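Local coordinates for hypothetical protein NE0471 (Nitrosomonas europaea, PDB 2AUW) that is of unknown function but may bind DNA, at residues S66-W69 with F70-E73; T133-L136 with A137-W141. One frame throughout, in Å; residues are numbered along the deposited sequence. Where two conformers were deposited one is given.

Contact 1 of 2, residues S66-W69 with F70-E73; sequences SVEW and FDTE
Glu73 folds back into the turn that leads out of strand 67-68, and its carboxylate meets the backbone of Trp69. Its CB lies 4.0 Å from CE3 of the Trp69 indole. CG stands beside its own backbone N, and the bend at the next torsion (chi2 84°) carries the carboxylate into the concave side of the turn, with CD 3.7 Å from Trp69 N. There OE2 accepts the N-H of Trp69, 2.9 Å from that N, from above the carboxylate plane; the same oxygen also sits at the indole edge, near its plane. OE1 takes two amides of the turn itself: Phe70 N on the syn side, and Asp71 N from above the plane at 2.7 Å, the straighter of the two bonds (168°). Glu68 supplies the second carboxylate: its extended chain brings OE1 to Thr72 N at 2.7 Å through the anti lone pair, while its OE2 bonds His59 on the paired strand 59-60. Four consecutive backbone N-H groups, from Trp69 to Thr72, are thus satisfied by two carboxylates, an arrangement that would probably stabilise both glutamates as anions despite their closeness to each other and to Asp71.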
# COMPACT_ATOMS: atom_id res chain seq x y z
N SER B 66 -11.07 -18.31 7.63
CA SER B 66 -10.39 -18.88 8.78
C SER B 66 -10.28 -20.40 8.67
O SER B 66 -10.78 -21.03 7.71
CB SER B 66 -11.06 -18.44 10.09
OG SER B 66 -12.25 -19.16 10.35
N VAL B 67 -9.57 -20.98 9.62
CA VAL B 67 -9.50 -22.42 9.78
C VAL B 67 -10.72 -22.79 10.60
O VAL B 67 -10.92 -22.27 11.68
CB VAL B 67 -8.18 -22.84 10.47
CG1 VAL B 67 -8.22 -24.31 10.92
CG2 VAL B 67 -6.99 -22.60 9.55
N GLU B 68 -11.56 -23.68 10.08
CA GLU B 68 -12.85 -23.91 10.68
C GLU B 68 -13.17 -25.40 10.81
O GLU B 68 -12.71 -26.21 10.00
CB GLU B 68 -13.95 -23.21 9.85
CG GLU B 68 -15.36 -23.56 10.31
CD GLU B 68 -16.38 -22.80 9.52
OE1 GLU B 68 -16.70 -21.66 9.92
OE2 GLU B 68 -16.84 -23.34 8.49
N TRP B 69 -13.92 -25.74 11.85
CA TRP B 69 -14.45 -27.08 12.05
C TRP B 69 -15.95 -26.90 12.09
O TRP B 69 -16.66 -27.42 11.23
CB TRP B 69 -13.95 -27.74 13.34
CG TRP B 69 -12.50 -28.15 13.33
CD1 TRP B 69 -12.00 -29.37 13.04
CD2 TRP B 69 -11.38 -27.31 13.62
NE1 TRP B 69 -10.63 -29.37 13.16
CE2 TRP B 69 -10.22 -28.09 13.48
CE3 TRP B 69 -11.24 -25.96 13.99
CZ2 TRP B 69 -8.94 -27.59 13.71
CZ3 TRP B 69 -9.96 -25.44 14.18
CH2 TRP B 69 -8.83 -26.25 14.06
N PHE B 70 -16.43 -26.13 13.06
CA PHE B 70 -17.85 -25.75 13.11
C PHE B 70 -18.12 -24.27 12.79
O PHE B 70 -19.01 -23.96 12.01
CB PHE B 70 -18.50 -26.15 14.45
CG PHE B 70 -18.28 -27.59 14.82
CD1 PHE B 70 -17.40 -27.94 15.83
CD2 PHE B 70 -18.98 -28.61 14.15
CE1 PHE B 70 -17.19 -29.27 16.18
CE2 PHE B 70 -18.79 -29.96 14.49
CZ PHE B 70 -17.89 -30.29 15.51
N ASP B 71 -17.35 -23.36 13.39
CA ASP B 71 -17.61 -21.93 13.24
C ASP B 71 -16.36 -21.04 13.37
O ASP B 71 -15.98 -20.63 14.48
CB ASP B 71 -18.66 -21.46 14.25
CG ASP B 71 -19.06 -20.01 14.05
OD1 ASP B 71 -18.88 -19.47 12.93
OD2 ASP B 71 -19.54 -19.39 15.02
N THR B 72 -15.74 -20.74 12.22
CA THR B 72 -14.65 -19.76 12.13
C THR B 72 -13.74 -19.72 13.39
O THR B 72 -13.51 -18.66 13.97
CB THR B 72 -15.22 -18.34 11.87
OG1 THR B 72 -16.16 -18.02 12.91
CG2 THR B 72 -15.93 -18.27 10.52
N GLU B 73 -13.24 -20.88 13.81
CA GLU B 73 -12.56 -20.96 15.11
C GLU B 73 -11.23 -20.20 15.16
O GLU B 73 -11.00 -19.45 16.12
CB GLU B 73 -12.37 -22.41 15.57
CG GLU B 73 -13.67 -23.09 16.03
CD GLU B 73 -14.48 -23.66 14.87
OE1 GLU B 73 -15.50 -24.33 15.13
OE2 GLU B 73 -14.10 -23.45 13.70

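Contact 2 of 2, residues T133-L136 with A137-W141; sequences TIWL and ACLGW
The Trp135 indole carries Leu139 over one face, with CG 3.8 Å above the ring plane and offset toward the rim, a CH-pi contact in which CG lies 4.2 Å from the centroid of the five-membered ring. The two leucine branches divide the ring between them: CD1 reaches NE1 at 3.5 Å, and CD2 comes to CZ2 on the benzo side. Cys138 approaches the six-membered ring obliquely, its CB 3.7 Å from CE3 and its SG 4.9 Å from the ring centroid in a sulfur-aromatic contact. Trp135 can meet both residues because its CG is anti to the backbone N (chi1 -174°), which stands the indole out from the helix beside the next turn. The backbone keeps regular alpha-helical bonding, Ala137 N to Thr133 O and onward to Gly140 N with Leu136 O at 2.8 Å. Met94 and Arg101 of helix 92-101 also touch the indole, while Cys138 packs on Phe95 and Trp98 of that helix. An alanine in place of Trp135 would probably deprive Leu139 of its CH-pi partner and open a gap between helix 132-144 and helix 92-101. Apart from the backbone bonds, the contact is apolar and dispersive, and it links i, i+3 and i, i+4 positions of one helix, of which Trp135 and Cys138 also pack on helix 92-101.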
# COMPACT_ATOMS: atom_id res chain seq x y z
N THR B 133 18.25 -12.09 13.56
CA THR B 133 18.98 -10.84 13.84
C THR B 133 18.02 -9.64 14.16
O THR B 133 18.27 -8.84 15.06
CB THR B 133 19.89 -10.46 12.66
OG1 THR B 133 20.57 -11.63 12.16
CG2 THR B 133 20.90 -9.44 13.10
N ILE B 134 16.93 -9.55 13.41
CA ILE B 134 15.96 -8.46 13.57
C ILE B 134 15.25 -8.60 14.91
O ILE B 134 15.13 -7.63 15.66
CB ILE B 134 14.95 -8.41 12.37
CG1 ILE B 134 15.65 -7.85 11.12
CG2 ILE B 134 13.67 -7.58 12.72
CD1 ILE B 134 16.19 -6.41 11.33
N TRP B 135 14.77 -9.82 15.22
CA TRP B 135 14.12 -10.02 16.52
C TRP B 135 15.05 -9.76 17.73
O TRP B 135 14.64 -9.12 18.70
CB TRP B 135 13.44 -11.39 16.60
CG TRP B 135 12.66 -11.54 17.87
CD1 TRP B 135 12.89 -12.45 18.88
CD2 TRP B 135 11.57 -10.72 18.31
NE1 TRP B 135 12.00 -12.24 19.91
CE2 TRP B 135 11.16 -11.20 19.57
CE3 TRP B 135 10.87 -9.64 17.74
CZ2 TRP B 135 10.10 -10.64 20.28
CZ3 TRP B 135 9.82 -9.06 18.46
CH2 TRP B 135 9.44 -9.58 19.71
N LEU B 136 16.30 -10.21 17.65
CA LEU B 136 17.26 -9.87 18.68
C LEU B 136 17.41 -8.34 18.81
O LEU B 136 17.48 -7.81 19.92
CB LEU B 136 18.61 -10.54 18.38
CG LEU B 136 18.68 -12.08 18.51
CD1 LEU B 136 20.03 -12.55 18.02
CD2 LEU B 136 18.49 -12.51 19.96
N ALA B 137 17.43 -7.63 17.67
CA ALA B 137 17.47 -6.17 17.66
C ALA B 137 16.26 -5.55 18.35
O ALA B 137 16.44 -4.60 19.11
CB ALA B 137 17.62 -5.59 16.24
N CYS B 138 15.06 -6.10 18.10
CA CYS B 138 13.84 -5.63 18.81
C CYS B 138 14.03 -5.72 20.32
O CYS B 138 13.80 -4.73 21.03
CB CYS B 138 12.56 -6.38 18.37
SG CYS B 138 12.15 -6.21 16.61
N LEU B 139 14.50 -6.87 20.79
CA LEU B 139 14.71 -7.12 22.21
C LEU B 139 15.84 -6.26 22.80
O LEU B 139 15.73 -5.76 23.91
CB LEU B 139 14.95 -8.62 22.49
CG LEU B 139 13.77 -9.55 22.17
CD1 LEU B 139 14.12 -11.01 22.44
CD2 LEU B 139 12.52 -9.13 22.91
N GLY B 140 16.91 -6.05 22.04
CA GLY B 140 18.00 -5.18 22.46
C GLY B 140 17.58 -3.73 22.58
O GLY B 140 17.97 -3.04 23.53
N TRP B 141 16.79 -3.26 21.62
CA TRP B 141 16.26 -1.91 21.69
C TRP B 141 15.37 -1.76 22.93
O TRP B 141 15.45 -0.76 23.64
CB TRP B 141 15.49 -1.56 20.42
CG TRP B 141 14.91 -0.17 20.46
CD1 TRP B 141 15.51 0.99 20.05
CD2 TRP B 141 13.61 0.20 20.93
NE1 TRP B 141 14.67 2.07 20.26
CE2 TRP B 141 13.49 1.60 20.79
CE3 TRP B 141 12.53 -0.53 21.47
CZ2 TRP B 141 12.32 2.30 21.15
CZ3 TRP B 141 11.37 0.16 21.84
CH2 TRP B 141 11.28 1.58 21.67

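Contact 1 and contact 2 lie on opposite sides of the chain's centre, their own centres about 34 Å apart, and share no element. Contact 1 is partly buried, in the turn between strand 67-68 and helix 76-86 within the DUF2442 range; contact 2 is largely a surface contact along helix 132-144, with Cys138 its buried member. Their chemistry follows the place: where the chain turns without regular structure, carboxylates take up the backbone amides, whereas in the helix carbonyls do so and side chains add mainly apolar packing. Each uses a tryptophan to reach neighbouring elements, Trp69 toward Phe55 and strand 21-26, Trp135 toward helix 92-101.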